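Local coordinates for conserved hypothetical protein (Bacteroides thetaiotaomicron, PDB 2HQY) that is of unknown function but binds coenzyme A and probably transfers an acyl or aminoacyl group, at residues 12-17 with 43-48; 82-85 with 90-93; 194-197 with 203-206; 205-210 with 229-234. All coordinates share one frame; numbering follows the deposited sequence. Where two conformers were deposited one is given.

Contact 1: 12-17 with 43-48; sequences RDTITA and TQFAVI
Ile15 and Phe45 make the closest approach here, a CH-pi contact in which the methyl CD1 of Ile15 lies over one face of the phenyl ring. The evidence is geometric: CD1 of Ile15 stands 3.8 Å from the centroid of the Phe45 ring, only 17° off the ring normal, and its shortest atom pair is with Phe45 CD1 at 3.6 Å. Ile15 was deposited in two conformers, and this holds for the one described. Phe45 starts toward the helix from its CB, and with CG between the backbone N and the carbonyl carbon (chi1 76°) it presents a ring face to that methyl.

Packing continues beside it. Thr14 turns its methyl to the strand: CG2 lies 4.1 Å from Phe45 CE1, approaching obliquely, and 4.4 Å from Val47 CG2. The axes of segments 12-17 and 44-48 approach to 10.5 Å at 62°, and the helix lies over the sheet made by strands 5-6, 44-48 and 51-58. Leu52 of strand 51-58 and Phe31 of helix 31-36 also touch Ile15.

Thr16 is bonded within the helix: its OG1 donates to Arg12 O at 2.9 Å, from above the carbonyl plane, while Thr16 N uses the same oxygen. Outside the segments, Arg12 NH1 bonds to Ala203 O, and Gln44 NE2 to Asp6 OD1 and to Asn200 OD1 of the second subunit.

Contact 2: 82-85 with 90-93; sequences EDAD and NFCM
Ala84 meets Phe91 through its methyl, the one side chain of segment 82-85 that touches segment 90-93. Just before it, Asp83 turns to other partners: its OD2 forms a salt bridge with Lys55 and also a hydrogen bond with Tyr64 OH, so one carboxylate oxygen is held twice.

The CB of Ala84 points toward segment 90-93. It lies 3.9 Å from Phe91 CA and 4.0 Å from Phe91 CB, and 4.0 Å from the carbonyl oxygen of Asn90, so backbone and side-chain base are met together. The two CA atoms, Ala84 and Phe91, are 5.4 Å apart. With respect to the Phe91 ring the methyl sits at the edge, near its plane, consistent with CG of Phe91 anti to the backbone N (chi1 177°), which carries the phenyl on toward Leu80 and Ile81 of the same helix and Phe112.

Helix 73-87 is the crossover between the parallel strands 61-69 and 92-96, a beta-alpha-beta unit as in acetyltransferase-like folds, and the contact packs its last turn against the residues that lead into strand 92-96. A disulfide from Cys92 SG to Cys294 SG ties this strand to strand 286-295. Tyr64 of strand 61-69 also touches Ala84, and its ring meets that of Phe91. After Ala84, Asp85 directs its CB away from segment 90-93 and packs on His298.

Contact 3: 194-197 with 203-206; sequences LIYA and ALGL
Tyr196, Ala197, Leu204 and Leu206 bring helix 185-199 against the end of the short helix 201-204 and the turn after it, the leucines pointing their CB atoms at helix 185-199. Leu204 does the wedging. One branch, CD1, lies 3.7 Å from Ala197 CA and 4.1 Å from Tyr196 CE2, so it fits between the helix backbone and the tyrosine ring; the branch CD2 approaches the same ring carbon, CE2 of Tyr196, at 4.2 Å. The two side chains meet obliquely. The ring is swung there by a chi1 of 176°, which puts CG opposite the backbone N, and its far end belongs to the dimer: Tyr196 OH hydrogen-bonds to Asp6 OD2 of the second subunit.

Leu206 comes from beside Leu204 and uses CD1 alone, 3.8 Å from both Ala197 CB and Ala197 O. Two adjacent leucine methyls thus lie against one side of Ala197, and Phe222 of strand 216-227 packs on both Ala197 and Leu206.

Between the leucines, Gly205 takes a positive phi of 92° and ends the short, weakly bonded helix 201-204 in a Schellman motif. Such a helix-terminating turn leads directly into strand 207-213, consistent with the helix-helix-strand order of the acetyltransferase fold.

Contact 4: 205-210 with 229-234; sequences GLTGGI and ETFGVH
Thr207 and Phe231 touch between strands that do not pair directly. The threonine oxygen makes the approach: OG1 of Thr207 lies 3.4 Å from Phe231 CZ and 4.0 Å from CE1 of the same ring, at the ring edge and near its plane, a placement that sets the oxygen against aromatic C-H groups. Two torsions bring this about. Thr207 keeps OG1 between its backbone N and carbonyl carbon (chi1 49°), whereas Phe231 extends its ring opposite the backbone N (chi1 -166°), so the far corner of the phenyl reaches the hydroxyl.

At the other end, the CD2 methyl of Leu206 touches CD2 of His234 at 4.0 Å, obliquely to the imidazole plane. His234 points its CB toward Leu206, and its ring is folded back over the strand, with Gly232 O 3.6 Å above one face, offset toward the rim. The ring's rotation is probably held by the hydrogen bond of ND1 to Glu267 OE2, with a weak bond from NE2 to Ser30 OG.

Strand 216-227 pairs antiparallel with both strand 207-213 and strand 230-238. The contact therefore spans the outer members of an antiparallel three-strand meander, the arrangement expected in the acetyltransferase fold.

In the fold
Contacts 3 and 4 are consecutive in the chain, sharing Gly205 and Leu206, with centres about 10 Å apart: Leu206 packs on the helix in one and on the strand in the other. Contact 1 joins them through Arg12, whose NH1 lies 3.1 Å from Ala203 O, although its centre is about 17 Å from that of contact 3. Contact 2 is far from contacts 3 and 4, about 30 and 33 Å between centres, but nearer contact 1, at about 19 Å. Coenzyme A lies about 10 Å from the side chain of His234 and 13 Å from that of Ala197, so contacts 3 and 4 are outside its first shell; the side chain of CoA-binding Glu190 is about 8 and 9 Å from theirs.

Contact 1: 12-17 with 43-48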
ATOM      1  N   ARG A  12       5.060  14.573   6.342  1.00 16.38           N
ATOM      2  CA  ARG A  12       4.263  15.746   6.016  1.00 15.99           C
ATOM      3  C   ARG A  12       5.098  17.033   5.943  1.00 16.52           C
ATOM      4  O   ARG A  12       5.054  17.735   4.930  1.00 16.42           O
ATOM      5  CB  ARG A  12       3.142  15.904   7.033  1.00 16.08           C
ATOM      6  CG  ARG A  12       2.231  17.040   6.694  1.00 17.16           C
ATOM      7  CD  ARG A  12       1.047  16.983   7.631  1.00 18.84           C
ATOM      8  NE  ARG A  12       0.440  18.271   7.868  1.00 22.29           N
ATOM      9  CZ  ARG A  12      -0.463  18.495   8.816  1.00 23.90           C
ATOM     10  NH1 ARG A  12      -0.838  17.498   9.624  1.00 22.47           N
ATOM     11  NH2 ARG A  12      -0.985  19.722   8.959  1.00 24.63           N
ATOM     12  N   ASP A  13       5.864  17.324   6.996  1.00 17.21           N
ATOM     13  CA  ASP A  13       6.662  18.573   7.048  1.00 18.32           C
ATOM     14  C   ASP A  13       7.691  18.633   5.933  1.00 18.50           C
ATOM     15  O   ASP A  13       7.893  19.688   5.313  1.00 19.09           O
ATOM     16  CB  ASP A  13       7.352  18.739   8.408  1.00 18.60           C
ATOM     17  CG  ASP A  13       6.373  19.039   9.554  1.00 22.49           C
ATOM     18  OD1 ASP A  13       5.172  19.307   9.315  1.00 24.79           O
ATOM     19  OD2 ASP A  13       6.814  19.007  10.727  1.00 26.30           O
ATOM     20  N   THR A  14       8.353  17.504   5.681  1.00 18.12           N
ATOM     21  CA  THR A  14       9.397  17.422   4.659  1.00 18.30           C
ATOM     22  C   THR A  14       8.847  17.718   3.254  1.00 18.58           C
ATOM     23  O   THR A  14       9.437  18.539   2.499  1.00 18.73           O
ATOM     24  CB  THR A  14      10.080  16.020   4.671  1.00 19.27           C
ATOM     25  OG1 THR A  14      10.788  15.840   5.904  1.00 20.29           O
ATOM     26  CG2 THR A  14      11.068  15.849   3.482  1.00 19.04           C
ATOM     27  N   ILE A  15       7.734  17.062   2.919  0.50 18.03           N
ATOM     28  CA  ILE A  15       7.086  17.203   1.613  0.50 17.74           C
ATOM     29  C   ILE A  15       6.512  18.615   1.409  0.50 17.84           C
ATOM     30  O   ILE A  15       6.830  19.282   0.420  0.50 17.39           O
ATOM     31  CB  ILE A  15       5.942  16.151   1.400  0.50 17.75           C
ATOM     32  CG1 ILE A  15       6.429  14.710   1.645  0.50 17.70           C
ATOM     33  CG2 ILE A  15       5.313  16.310   0.021  0.50 17.95           C
ATOM     34  CD1 ILE A  15       7.658  14.271   0.850  0.50 19.06           C
ATOM     35  N   THR A  16       5.683  19.055   2.352  1.00 17.86           N
ATOM     36  CA  THR A  16       4.961  20.330   2.224  1.00 18.62           C
ATOM     37  C   THR A  16       5.897  21.530   2.258  1.00 19.26           C
ATOM     38  O   THR A  16       5.548  22.602   1.749  1.00 19.94           O
ATOM     39  CB  THR A  16       3.794  20.465   3.242  1.00 19.12           C
ATOM     40  OG1 THR A  16       4.319  20.469   4.571  1.00 20.19           O
ATOM     41  CG2 THR A  16       2.791  19.297   3.059  1.00 19.81           C
ATOM     42  N   ALA A  17       7.102  21.351   2.805  1.00 18.95           N
ATOM     43  CA  ALA A  17       8.098  22.426   2.759  1.00 19.55           C
ATOM     44  C   ALA A  17       8.459  22.756   1.310  1.00 19.82           C
ATOM     45  O   ALA A  17       8.741  23.916   0.972  1.00 20.95           O
ATOM     46  CB  ALA A  17       9.334  22.047   3.537  1.00 19.05           C
ATOM     47  N   THR A  43       4.458   4.078  -3.644  1.00 13.22           N
ATOM     48  CA  THR A  43       5.053   5.412  -3.800  1.00 14.00           C
ATOM     49  C   THR A  43       6.260   5.656  -2.890  1.00 15.19           C
ATOM     50  O   THR A  43       6.200   5.384  -1.682  1.00 14.28           O
ATOM     51  CB  THR A  43       3.950   6.458  -3.579  1.00 15.05           C
ATOM     52  OG1 THR A  43       2.880   6.146  -4.499  1.00 16.33           O
ATOM     53  CG2 THR A  43       4.445   7.884  -3.777  1.00 14.88           C
ATOM     54  N   GLN A  44       7.336   6.156  -3.488  1.00 14.54           N
ATOM     55  CA  GLN A  44       8.534   6.543  -2.722  1.00 15.24           C
ATOM     56  C   GLN A  44       8.925   7.985  -3.049  1.00 15.48           C
ATOM     57  O   GLN A  44       8.486   8.536  -4.064  1.00 15.96           O
ATOM     58  CB  GLN A  44       9.674   5.551  -3.007  1.00 15.02           C
ATOM     59  CG  GLN A  44       9.333   4.145  -2.609  1.00 14.76           C
ATOM     60  CD  GLN A  44      10.451   3.138  -2.921  1.00 16.35           C
ATOM     61  OE1 GLN A  44      11.215   3.292  -3.871  1.00 16.83           O
ATOM     62  NE2 GLN A  44      10.512   2.065  -2.114  1.00 18.99           N
ATOM     63  N   PHE A  45       9.732   8.598  -2.191  1.00 15.52           N
ATOM     64  CA  PHE A  45      10.260   9.933  -2.461  1.00 16.16           C
ATOM     65  C   PHE A  45      11.706  10.034  -1.998  1.00 17.07           C
ATOM     66  O   PHE A  45      12.201   9.220  -1.208  1.00 17.19           O
ATOM     67  CB  PHE A  45       9.433  11.038  -1.784  1.00 15.73           C
ATOM     68  CG  PHE A  45       9.681  11.163  -0.302  1.00 17.14           C
ATOM     69  CD1 PHE A  45      10.535  12.149   0.203  1.00 16.94           C
ATOM     70  CD2 PHE A  45       9.093  10.267   0.580  1.00 16.61           C
ATOM     71  CE1 PHE A  45      10.777  12.249   1.565  1.00 18.93           C
ATOM     72  CE2 PHE A  45       9.327  10.358   1.957  1.00 16.75           C
ATOM     73  CZ  PHE A  45      10.168  11.352   2.454  1.00 17.17           C
ATOM     74  N   ALA A  46      12.358  11.074  -2.489  1.00 18.49           N
ATOM     75  CA  ALA A  46      13.683  11.442  -2.029  1.00 20.18           C
ATOM     76  C   ALA A  46      13.858  12.932  -2.221  1.00 21.32           C
ATOM     77  O   ALA A  46      13.226  13.537  -3.083  1.00 21.11           O
ATOM     78  CB  ALA A  46      14.751  10.666  -2.782  1.00 20.00           C
ATOM     79  N   VAL A  47      14.665  13.532  -1.356  1.00 23.14           N
ATOM     80  CA  VAL A  47      15.265  14.817  -1.683  1.00 24.85           C
ATOM     81  C   VAL A  47      16.653  14.526  -2.321  1.00 26.20           C
ATOM     82  O   VAL A  47      17.524  13.843  -1.743  1.00 26.15           O
ATOM     83  CB  VAL A  47      15.289  15.767  -0.460  1.00 24.99           C
ATOM     84  CG1 VAL A  47      15.857  17.149  -0.842  1.00 25.71           C
ATOM     85  CG2 VAL A  47      13.890  15.902   0.117  1.00 24.64           C
ATOM     86  N   ILE A  48      16.844  14.998  -3.545  1.00 27.48           N
ATOM     87  CA  ILE A  48      18.161  14.965  -4.152  1.00 29.08           C
ATOM     88  C   ILE A  48      18.464  16.275  -4.866  1.00 29.53           C
ATOM     89  O   ILE A  48      17.638  16.779  -5.645  1.00 29.40           O
ATOM     90  CB  ILE A  48      18.330  13.789  -5.127  1.00 29.36           C
ATOM     91  CG1 ILE A  48      17.162  13.725  -6.112  1.00 28.95           C
ATOM     92  CG2 ILE A  48      18.507  12.470  -4.343  1.00 30.73           C
ATOM     93  CD1 ILE A  48      17.447  12.896  -7.350  1.00 34.04           C
TER

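Contact 2: 82-85 with 90-93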
ATOM      1  N   GLU A  82      19.406   7.587 -14.450  1.00 20.65           N
ATOM      2  CA  GLU A  82      20.279   6.524 -13.970  1.00 21.05           C
ATOM      3  C   GLU A  82      19.512   5.574 -13.069  1.00 20.36           C
ATOM      4  O   GLU A  82      19.733   4.367 -13.092  1.00 20.31           O
ATOM      5  CB  GLU A  82      21.491   7.102 -13.219  1.00 21.62           C
ATOM      6  CG  GLU A  82      22.572   7.633 -14.148  1.00 25.77           C
ATOM      7  CD  GLU A  82      23.511   8.656 -13.495  1.00 30.12           C
ATOM      8  OE1 GLU A  82      24.490   9.058 -14.166  1.00 32.87           O
ATOM      9  OE2 GLU A  82      23.275   9.070 -12.337  1.00 32.36           O
ATOM     10  N   ASP A  83      18.585   6.122 -12.291  1.00 20.58           N
ATOM     11  CA  ASP A  83      17.744   5.290 -11.443  1.00 19.88           C
ATOM     12  C   ASP A  83      16.872   4.381 -12.303  1.00 20.01           C
ATOM     13  O   ASP A  83      16.782   3.177 -12.033  1.00 19.85           O
ATOM     14  CB  ASP A  83      16.891   6.145 -10.509  1.00 19.84           C
ATOM     15  CG  ASP A  83      16.285   5.335  -9.395  1.00 21.17           C
ATOM     16  OD1 ASP A  83      17.041   4.890  -8.510  1.00 23.03           O
ATOM     17  OD2 ASP A  83      15.059   5.111  -9.417  1.00 22.26           O
ATOM     18  N   ALA A  84      16.256   4.951 -13.346  1.00 19.31           N
ATOM     19  CA  ALA A  84      15.422   4.180 -14.262  1.00 19.24           C
ATOM     20  C   ALA A  84      16.262   3.083 -14.943  1.00 20.62           C
ATOM     21  O   ALA A  84      15.811   1.954 -15.072  1.00 19.83           O
ATOM     22  CB  ALA A  84      14.788   5.078 -15.279  1.00 19.81           C
ATOM     23  N   ASP A  85      17.484   3.423 -15.357  1.00 20.94           N
ATOM     24  CA  ASP A  85      18.419   2.418 -15.918  1.00 23.31           C
ATOM     25  C   ASP A  85      18.609   1.233 -14.975  1.00 23.91           C
ATOM     26  O   ASP A  85      18.546   0.068 -15.413  1.00 23.80           O
ATOM     27  CB  ASP A  85      19.789   3.042 -16.226  1.00 23.27           C
ATOM     28  CG  ASP A  85      19.749   4.047 -17.365  1.00 26.12           C
ATOM     29  OD1 ASP A  85      18.744   4.107 -18.115  1.00 29.09           O
ATOM     30  OD2 ASP A  85      20.752   4.787 -17.525  1.00 27.70           O
ATOM     31  N   ASN A  90      12.666   2.332 -19.229  0.50 21.03           N
ATOM     32  CA  ASN A  90      12.857   3.652 -19.795  0.50 20.70           C
ATOM     33  C   ASN A  90      12.479   4.691 -18.738  0.50 20.61           C
ATOM     34  O   ASN A  90      11.744   4.389 -17.788  0.50 20.22           O
ATOM     35  CB  ASN A  90      12.027   3.842 -21.069  0.50 20.94           C
ATOM     36  CG  ASN A  90      12.436   5.084 -21.844  0.50 20.64           C
ATOM     37  OD1 ASN A  90      13.619   5.419 -21.914  0.50 21.52           O
ATOM     38  ND2 ASN A  90      11.460   5.780 -22.416  0.50 19.94           N
ATOM     39  N   PHE A  91      13.015   5.896 -18.882  1.00 20.15           N
ATOM     40  CA  PHE A  91      12.662   6.991 -17.979  1.00 19.89           C
ATOM     41  C   PHE A  91      11.423   7.718 -18.515  1.00 19.93           C
ATOM     42  O   PHE A  91      11.410   8.192 -19.671  1.00 18.85           O
ATOM     43  CB  PHE A  91      13.837   7.961 -17.807  1.00 19.59           C
ATOM     44  CG  PHE A  91      13.521   9.154 -16.952  1.00 18.25           C
ATOM     45  CD1 PHE A  91      13.318   9.014 -15.576  1.00 19.57           C
ATOM     46  CD2 PHE A  91      13.429  10.429 -17.515  1.00 18.10           C
ATOM     47  CE1 PHE A  91      13.027  10.130 -14.779  1.00 20.79           C
ATOM     48  CE2 PHE A  91      13.148  11.560 -16.738  1.00 19.41           C
ATOM     49  CZ  PHE A  91      12.948  11.425 -15.357  1.00 19.24           C
ATOM     50  N   CYS A  92      10.389   7.792 -17.672  1.00 18.97           N
ATOM     51  CA  CYS A  92       9.160   8.516 -17.979  1.00 19.02           C
ATOM     52  C   CYS A  92       8.773   9.320 -16.758  1.00 19.28           C
ATOM     53  O   CYS A  92       8.822   8.803 -15.616  1.00 18.14           O
ATOM     54  CB  CYS A  92       8.013   7.564 -18.322  1.00 20.77           C
ATOM     55  SG  CYS A  92       8.210   6.703 -19.896  1.00 26.32           S
ATOM     56  N   MET A  93       8.377  10.565 -17.010  1.00 19.11           N
ATOM     57  CA  MET A  93       7.912  11.473 -15.956  1.00 20.48           C
ATOM     58  C   MET A  93       6.464  11.796 -16.166  1.00 22.65           C
ATOM     59  O   MET A  93       6.007  11.911 -17.318  1.00 23.32           O
ATOM     60  CB  MET A  93       8.679  12.795 -15.982  1.00 20.72           C
ATOM     61  CG  MET A  93       9.886  12.873 -15.114  1.00 21.59           C
ATOM     62  SD  MET A  93      10.685  14.503 -15.257  1.00 16.44           S
ATOM     63  CE  MET A  93      10.872  14.726 -17.022  1.00 23.82           C
TER

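Contact 3: 194-197 with 203-206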
ATOM      1  N   LEU A 194      -9.715   6.555   0.084  1.00 10.35           N
ATOM      2  CA  LEU A 194     -10.628   7.346   0.916  1.00 11.51           C
ATOM      3  C   LEU A 194     -10.576   6.873   2.371  1.00 10.70           C
ATOM      4  O   LEU A 194     -10.519   7.673   3.300  1.00 11.37           O
ATOM      5  CB  LEU A 194     -12.041   7.201   0.323  1.00 11.17           C
ATOM      6  CG  LEU A 194     -13.192   8.028   0.852  1.00 16.40           C
ATOM      7  CD1 LEU A 194     -14.298   8.066  -0.260  1.00 17.02           C
ATOM      8  CD2 LEU A 194     -13.704   7.347   2.132  1.00 18.54           C
ATOM      9  N   ILE A 195     -10.591   5.569   2.550  1.00 11.77           N
ATOM     10  CA  ILE A 195     -10.580   4.993   3.884  1.00 11.41           C
ATOM     11  C   ILE A 195      -9.243   5.290   4.602  1.00 11.51           C
ATOM     12  O   ILE A 195      -9.231   5.635   5.793  1.00 11.02           O
ATOM     13  CB  ILE A 195     -10.913   3.494   3.830  1.00 12.50           C
ATOM     14  CG1 ILE A 195     -12.426   3.303   3.490  1.00 13.21           C
ATOM     15  CG2 ILE A 195     -10.433   2.807   5.139  1.00 11.86           C
ATOM     16  CD1 ILE A 195     -12.812   1.849   3.235  1.00 13.84           C
ATOM     17  N   TYR A 196      -8.124   5.174   3.892  1.00 10.78           N
ATOM     18  CA  TYR A 196      -6.827   5.555   4.496  1.00 11.21           C
ATOM     19  C   TYR A 196      -6.879   7.016   4.953  1.00 11.28           C
ATOM     20  O   TYR A 196      -6.452   7.346   6.058  1.00 11.22           O
ATOM     21  CB  TYR A 196      -5.689   5.348   3.491  1.00 11.59           C
ATOM     22  CG  TYR A 196      -4.337   5.796   4.002  1.00 11.28           C
ATOM     23  CD1 TYR A 196      -3.417   4.880   4.519  1.00 12.86           C
ATOM     24  CD2 TYR A 196      -3.984   7.143   3.956  1.00 10.16           C
ATOM     25  CE1 TYR A 196      -2.169   5.310   4.966  1.00 12.55           C
ATOM     26  CE2 TYR A 196      -2.746   7.594   4.408  1.00 12.29           C
ATOM     27  CZ  TYR A 196      -1.842   6.684   4.886  1.00 12.48           C
ATOM     28  OH  TYR A 196      -0.617   7.136   5.352  1.00 13.24           O
ATOM     29  N   ALA A 197      -7.384   7.894   4.091  1.00 10.16           N
ATOM     30  CA  ALA A 197      -7.493   9.322   4.438  1.00 10.33           C
ATOM     31  C   ALA A 197      -8.334   9.577   5.670  1.00 11.11           C
ATOM     32  O   ALA A 197      -7.949  10.374   6.554  1.00 10.31           O
ATOM     33  CB  ALA A 197      -8.063  10.109   3.264  1.00  9.67           C
ATOM     34  N   ALA A 203      -3.555  13.404  11.014  1.00 14.66           N
ATOM     35  CA  ALA A 203      -2.126  13.303  10.700  1.00 14.30           C
ATOM     36  C   ALA A 203      -1.820  13.862   9.307  1.00 14.46           C
ATOM     37  O   ALA A 203      -0.776  14.461   9.101  1.00 14.46           O
ATOM     38  CB  ALA A 203      -1.646  11.866  10.787  1.00 14.93           C
ATOM     39  N   LEU A 204      -2.712  13.600   8.360  1.00 13.83           N
ATOM     40  CA  LEU A 204      -2.529  14.067   6.973  1.00 14.03           C
ATOM     41  C   LEU A 204      -2.678  15.583   6.809  1.00 14.41           C
ATOM     42  O   LEU A 204      -2.108  16.149   5.868  1.00 15.01           O
ATOM     43  CB  LEU A 204      -3.489  13.359   6.046  1.00 12.95           C
ATOM     44  CG  LEU A 204      -3.216  11.876   5.844  1.00 14.05           C
ATOM     45  CD1 LEU A 204      -4.455  11.255   5.148  1.00 14.39           C
ATOM     46  CD2 LEU A 204      -1.907  11.662   4.997  1.00 12.90           C
ATOM     47  N   GLY A 205      -3.430  16.226   7.707  1.00 13.36           N
ATOM     48  CA  GLY A 205      -3.697  17.666   7.583  1.00 13.11           C
ATOM     49  C   GLY A 205      -4.974  18.001   6.821  1.00 13.24           C
ATOM     50  O   GLY A 205      -5.149  19.139   6.332  1.00 13.63           O
ATOM     51  N   LEU A 206      -5.896  17.037   6.750  1.00 12.02           N
ATOM     52  CA  LEU A 206      -7.113  17.237   5.964  1.00 11.26           C
ATOM     53  C   LEU A 206      -8.146  18.056   6.727  1.00 11.59           C
ATOM     54  O   LEU A 206      -8.136  18.067   7.988  1.00  9.72           O
ATOM     55  CB  LEU A 206      -7.725  15.896   5.608  1.00 11.40           C
ATOM     56  CG  LEU A 206      -7.002  15.033   4.577  1.00 12.22           C
ATOM     57  CD1 LEU A 206      -7.578  13.609   4.648  1.00 14.41           C
ATOM     58  CD2 LEU A 206      -7.260  15.637   3.207  1.00 13.92           C
TER

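Contact 4: 205-210 with 229-234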
ATOM      1  N   GLY A 205      -3.430  16.226   7.707  1.00 13.36           N
ATOM      2  CA  GLY A 205      -3.697  17.666   7.583  1.00 13.11           C
ATOM      3  C   GLY A 205      -4.974  18.001   6.821  1.00 13.24           C
ATOM      4  O   GLY A 205      -5.149  19.139   6.332  1.00 13.63           O
ATOM      5  N   LEU A 206      -5.896  17.037   6.750  1.00 12.02           N
ATOM      6  CA  LEU A 206      -7.113  17.237   5.964  1.00 11.26           C
ATOM      7  C   LEU A 206      -8.146  18.056   6.727  1.00 11.59           C
ATOM      8  O   LEU A 206      -8.136  18.067   7.988  1.00  9.72           O
ATOM      9  CB  LEU A 206      -7.725  15.896   5.608  1.00 11.40           C
ATOM     10  CG  LEU A 206      -7.002  15.033   4.577  1.00 12.22           C
ATOM     11  CD1 LEU A 206      -7.578  13.609   4.648  1.00 14.41           C
ATOM     12  CD2 LEU A 206      -7.260  15.637   3.207  1.00 13.92           C
ATOM     13  N   THR A 207      -9.008  18.752   5.982  1.00 11.18           N
ATOM     14  CA  THR A 207     -10.207  19.341   6.567  1.00 12.95           C
ATOM     15  C   THR A 207     -11.381  18.863   5.761  1.00 13.02           C
ATOM     16  O   THR A 207     -11.210  18.491   4.580  1.00 12.04           O
ATOM     17  CB  THR A 207     -10.177  20.874   6.591  1.00 14.26           C
ATOM     18  OG1 THR A 207      -9.813  21.338   5.297  1.00 16.39           O
ATOM     19  CG2 THR A 207      -9.135  21.370   7.612  1.00 17.04           C
ATOM     20  N   GLY A 208     -12.572  18.856   6.363  1.00 12.30           N
ATOM     21  CA  GLY A 208     -13.708  18.361   5.598  1.00 11.79           C
ATOM     22  C   GLY A 208     -15.014  18.843   6.127  1.00 11.54           C
ATOM     23  O   GLY A 208     -15.068  19.542   7.143  1.00 10.56           O
ATOM     24  N   GLY A 209     -16.080  18.410   5.471  1.00 10.44           N
ATOM     25  CA  GLY A 209     -17.443  18.823   5.903  1.00 12.42           C
ATOM     26  C   GLY A 209     -18.413  17.674   5.679  1.00 11.23           C
ATOM     27  O   GLY A 209     -18.137  16.730   4.884  1.00 11.60           O
ATOM     28  N   ILE A 210     -19.536  17.746   6.384  1.00 11.34           N
ATOM     29  CA  ILE A 210     -20.585  16.737   6.359  1.00 11.47           C
ATOM     30  C   ILE A 210     -21.935  17.462   6.307  1.00 12.27           C
ATOM     31  O   ILE A 210     -22.126  18.481   6.969  1.00 13.09           O
ATOM     32  CB  ILE A 210     -20.533  15.871   7.654  1.00 11.27           C
ATOM     33  CG1 ILE A 210     -19.229  15.074   7.720  1.00 11.24           C
ATOM     34  CG2 ILE A 210     -21.695  14.911   7.690  1.00 12.73           C
ATOM     35  CD1 ILE A 210     -18.951  14.504   9.157  1.00 11.01           C
ATOM     36  N   GLU A 229      -1.472  28.784  -2.705  1.00 16.57           N
ATOM     37  CA  GLU A 229      -2.691  29.383  -3.233  1.00 17.05           C
ATOM     38  C   GLU A 229      -3.742  28.438  -3.868  1.00 16.19           C
ATOM     39  O   GLU A 229      -4.648  28.881  -4.518  1.00 15.43           O
ATOM     40  CB  GLU A 229      -2.366  30.487  -4.235  1.00 16.84           C
ATOM     41  CG  GLU A 229      -1.623  30.019  -5.428  1.00 16.12           C
ATOM     42  CD  GLU A 229      -1.345  31.097  -6.450  1.00 20.03           C
ATOM     43  OE1 GLU A 229      -1.609  32.246  -6.178  1.00 24.88           O
ATOM     44  OE2 GLU A 229      -0.871  30.787  -7.513  1.00 22.23           O
ATOM     45  N   THR A 230      -3.583  27.145  -3.654  1.00 14.93           N
ATOM     46  CA  THR A 230      -4.459  26.138  -4.263  1.00 14.67           C
ATOM     47  C   THR A 230      -4.861  25.116  -3.202  1.00 13.68           C
ATOM     48  O   THR A 230      -4.008  24.523  -2.547  1.00 13.78           O
ATOM     49  CB  THR A 230      -3.782  25.403  -5.458  1.00 14.67           C
ATOM     50  OG1 THR A 230      -3.155  26.363  -6.332  1.00 15.93           O
ATOM     51  CG2 THR A 230      -4.788  24.545  -6.233  1.00 15.03           C
ATOM     52  N   PHE A 231      -6.165  24.966  -3.018  1.00 13.02           N
ATOM     53  CA  PHE A 231      -6.711  23.952  -2.106  1.00 13.98           C
ATOM     54  C   PHE A 231      -7.284  22.832  -2.970  1.00 14.12           C
ATOM     55  O   PHE A 231      -7.979  23.114  -3.957  1.00 15.81           O
ATOM     56  CB  PHE A 231      -7.815  24.590  -1.271  1.00 14.02           C
ATOM     57  CG  PHE A 231      -8.234  23.759  -0.085  1.00 15.81           C
ATOM     58  CD1 PHE A 231      -7.639  23.958   1.156  1.00 16.19           C
ATOM     59  CD2 PHE A 231      -9.189  22.755  -0.221  1.00 15.95           C
ATOM     60  CE1 PHE A 231      -8.022  23.194   2.277  1.00 17.18           C
ATOM     61  CE2 PHE A 231      -9.582  21.973   0.884  1.00 14.83           C
ATOM     62  CZ  PHE A 231      -8.983  22.195   2.134  1.00 16.09           C
ATOM     63  N   GLY A 232      -7.062  21.578  -2.593  1.00 13.44           N
ATOM     64  CA  GLY A 232      -7.566  20.459  -3.388  1.00 13.69           C
ATOM     65  C   GLY A 232      -8.735  19.826  -2.658  1.00 13.78           C
ATOM     66  O   GLY A 232      -8.648  19.536  -1.466  1.00 14.44           O
ATOM     67  N   VAL A 233      -9.827  19.602  -3.368  1.00 12.97           N
ATOM     68  CA  VAL A 233     -10.928  18.829  -2.838  1.00 12.65           C
ATOM     69  C   VAL A 233     -10.751  17.403  -3.369  1.00 13.08           C
ATOM     70  O   VAL A 233     -10.849  17.169  -4.576  1.00 13.42           O
ATOM     71  CB  VAL A 233     -12.320  19.426  -3.247  1.00 12.18           C
ATOM     72  CG1 VAL A 233     -13.453  18.569  -2.688  1.00 13.21           C
ATOM     73  CG2 VAL A 233     -12.433  20.842  -2.728  1.00 13.96           C
ATOM     74  N   HIS A 234     -10.460  16.463  -2.479  1.00 11.88           N
ATOM     75  CA  HIS A 234     -10.071  15.096  -2.906  1.00 13.17           C
ATOM     76  C   HIS A 234     -11.242  14.137  -3.052  1.00 13.66           C
ATOM     77  O   HIS A 234     -11.193  13.204  -3.859  1.00 13.59           O
ATOM     78  CB  HIS A 234      -9.011  14.485  -1.967  1.00 13.39           C
ATOM     79  CG  HIS A 234      -7.801  15.352  -1.789  1.00 14.55           C
ATOM     80  ND1 HIS A 234      -7.359  16.209  -2.781  1.00 16.87           N
ATOM     81  CD2 HIS A 234      -6.958  15.523  -0.740  1.00 15.72           C
ATOM     82  CE1 HIS A 234      -6.314  16.889  -2.332  1.00 18.46           C
ATOM     83  NE2 HIS A 234      -6.043  16.481  -1.103  1.00 16.69           N
TER